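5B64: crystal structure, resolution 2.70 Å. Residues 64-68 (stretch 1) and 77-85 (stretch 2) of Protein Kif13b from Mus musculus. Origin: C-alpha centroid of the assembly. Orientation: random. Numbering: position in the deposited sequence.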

# COMPACT_ATOMS: atom_id res chain seq x y z
N GLU B 64 -2.99 -20.16 -27.18
CA GLU B 64 -2.15 -20.46 -26.06
C GLU B 64 -2.76 -19.73 -24.87
O GLU B 64 -3.59 -18.84 -25.06
N PRO B 65 -2.38 -20.12 -23.65
CA PRO B 65 -3.03 -19.48 -22.50
C PRO B 65 -2.62 -18.03 -22.27
O PRO B 65 -1.48 -17.61 -22.49
N ALA B 66 -3.60 -17.25 -21.82
CA ALA B 66 -3.38 -15.89 -21.35
C ALA B 66 -4.09 -15.73 -20.00
O ALA B 66 -4.90 -16.58 -19.60
N ILE B 67 -3.79 -14.64 -19.30
CA ILE B 67 -4.22 -14.49 -17.93
C ILE B 67 -5.10 -13.28 -17.76
O ILE B 67 -4.67 -12.14 -18.00
N GLN B 68 -6.33 -13.52 -17.33
CA GLN B 68 -7.23 -12.43 -17.02
C GLN B 68 -6.97 -11.98 -15.60
O GLN B 68 -7.05 -12.77 -14.67
N GLN B 77 -7.59 -6.77 -16.91
CA GLN B 77 -6.61 -6.70 -17.97
C GLN B 77 -6.12 -8.08 -18.32
O GLN B 77 -6.22 -8.99 -17.50
N ILE B 78 -5.62 -8.25 -19.54
CA ILE B 78 -4.96 -9.49 -19.92
C ILE B 78 -3.43 -9.42 -19.79
O ILE B 78 -2.81 -8.46 -20.25
N TRP B 79 -2.83 -10.41 -19.13
CA TRP B 79 -1.39 -10.65 -19.25
C TRP B 79 -1.10 -11.92 -20.05
O TRP B 79 -1.86 -12.89 -20.02
N SER B 80 0.04 -11.93 -20.72
CA SER B 80 0.51 -13.15 -21.34
C SER B 80 0.99 -14.09 -20.24
O SER B 80 1.34 -13.65 -19.13
N LEU B 81 1.01 -15.39 -20.54
CA LEU B 81 1.55 -16.38 -19.63
C LEU B 81 2.99 -16.02 -19.24
O LEU B 81 3.35 -16.05 -18.06
N GLU B 82 3.80 -15.68 -20.24
CA GLU B 82 5.20 -15.30 -20.04
C GLU B 82 5.27 -14.15 -19.04
O GLU B 82 6.15 -14.12 -18.18
N LYS B 83 4.35 -13.21 -19.15
CA LYS B 83 4.35 -12.07 -18.26
C LYS B 83 4.02 -12.46 -16.81
O LYS B 83 4.67 -11.97 -15.87
N LEU B 84 3.03 -13.33 -16.62
CA LEU B 84 2.72 -13.84 -15.28
C LEU B 84 3.94 -14.58 -14.71
O LEU B 84 4.34 -14.40 -13.55
N GLU B 85 4.55 -15.40 -15.55
CA GLU B 85 5.68 -16.19 -15.14
C GLU B 85 6.82 -15.31 -14.64
O GLU B 85 7.43 -15.60 -13.60

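I67 is the apolar centre of the contact, and of all the residues here it has the most surface covered by the opposite stretch. It shares one face of the antiparallel sheet with W79, its hydrogen-bonded partner. With chi1 and chi2 both m, its CG1 lies 3.6 Å from CD2 of L84, and its CD1 extends to within 4.3 Å of CD1 of L81. Both leucines adopt the t, p rotamer and belong to the helix that follows the second strand, so a branched strand residue meets the branched ends of helical ones, a good match for a buried space. L81 also covers the neighbouring backbone, its CB resting 3.7 Å from O of P65.

W79 begins beside I67, CB to CB at 4.2 Å, but its indole, at chi1 m, leads away from the first strand. The backbone ties the pair together: I67 N donates to W79 O at 2.7 Å, and W79 N returns the bond to I67 O at 2.8 Å.

On the other face lie A66, Q68 and I78. I78, m at chi1 and chi2, spreads its branches toward both neighbours: CG2 comes 3.8 Å from CB of A66, while CD1 lies 4.2 Å from CB of Q68. Alanine's lone methyl suffices for the first contact. Q68, extended with chi1 and chi2 t, offers its aliphatic base to I78 while its amide reaches onward, which suits a partly exposed site.

Farther out, polar groups organise the second stretch itself. The indole NE1 of W79 donates to OE1 of Q77 at 2.9 Å, satisfying a buried N-H; the CA-to-CB bond of Q77, whose chi1 is p, points away from the first strand. S80, also p, caps the helix: its OG accepts from K83 N at 2.9 Å, occupying an amide that the first turn leaves without a backbone acceptor.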

# COMPACT_ATOMS: atom_id res chain seq x y z
CB GLU B 64 -0.74 -19.99 -26.34
CG GLU B 64 -0.62 -18.52 -26.50
CD GLU B 64 0.74 -18.14 -27.02
OE1 GLU B 64 1.29 -17.10 -26.60
OE2 GLU B 64 1.27 -18.91 -27.87
CB PRO B 65 -2.58 -20.36 -21.31
CG PRO B 65 -2.13 -21.64 -21.92
CD PRO B 65 -1.60 -21.31 -23.27
CB ALA B 66 -3.89 -14.86 -22.37
CB ILE B 67 -3.01 -14.34 -16.99
CG1 ILE B 67 -1.99 -15.47 -17.22
CG2 ILE B 67 -3.48 -14.25 -15.54
CD1 ILE B 67 -2.54 -16.84 -17.02
CB GLN B 68 -8.69 -12.83 -17.18
CG GLN B 68 -9.63 -11.78 -16.62
CD GLN B 68 -11.05 -11.97 -17.09
OE1 GLN B 68 -11.35 -11.80 -18.28
NE2 GLN B 68 -11.94 -12.33 -16.17
CB GLN B 77 -5.45 -5.80 -17.57
CG GLN B 77 -4.74 -6.23 -16.29
CD GLN B 77 -3.82 -5.14 -15.74
OE1 GLN B 77 -2.75 -5.44 -15.23
NE2 GLN B 77 -4.24 -3.88 -15.83
CB ILE B 78 -5.29 -9.88 -21.36
CG1 ILE B 78 -6.80 -9.91 -21.59
CG2 ILE B 78 -4.68 -11.24 -21.69
CD1 ILE B 78 -7.54 -10.90 -20.69
CB TRP B 79 -0.75 -10.89 -17.89
CG TRP B 79 -0.83 -9.81 -16.92
CD1 TRP B 79 -1.41 -8.59 -17.08
CD2 TRP B 79 -0.29 -9.84 -15.60
NE1 TRP B 79 -1.26 -7.86 -15.93
CE2 TRP B 79 -0.59 -8.60 -15.00
CE3 TRP B 79 0.41 -10.80 -14.86
CZ2 TRP B 79 -0.20 -8.29 -13.70
CZ3 TRP B 79 0.80 -10.49 -13.56
CH2 TRP B 79 0.50 -9.25 -13.00
CB SER B 80 1.68 -12.85 -22.27
OG SER B 80 2.86 -12.55 -21.54
CB LEU B 81 1.47 -17.78 -20.23
CG LEU B 81 1.96 -18.88 -19.29
CD1 LEU B 81 1.13 -18.89 -17.97
CD2 LEU B 81 1.97 -20.26 -19.94
CB GLU B 82 5.85 -14.88 -21.35
CG GLU B 82 7.28 -14.36 -21.21
CD GLU B 82 7.89 -13.84 -22.52
OE1 GLU B 82 9.14 -13.88 -22.66
OE2 GLU B 82 7.13 -13.38 -23.41
CB LYS B 83 3.44 -10.95 -18.77
CG LYS B 83 3.19 -9.89 -17.72
CD LYS B 83 2.58 -8.64 -18.27
CE LYS B 83 2.17 -7.72 -17.14
NZ LYS B 83 1.80 -6.39 -17.67
CB LEU B 84 1.50 -14.75 -15.31
CG LEU B 84 1.07 -15.44 -14.01
CD1 LEU B 84 0.71 -14.45 -12.93
CD2 LEU B 84 -0.12 -16.40 -14.24
CB GLU B 85 6.11 -17.09 -16.30
CG GLU B 85 6.97 -18.24 -15.89
CD GLU B 85 6.92 -19.36 -16.90
OE1 GLU B 85 7.80 -20.25 -16.85
OE2 GLU B 85 6.00 -19.33 -17.75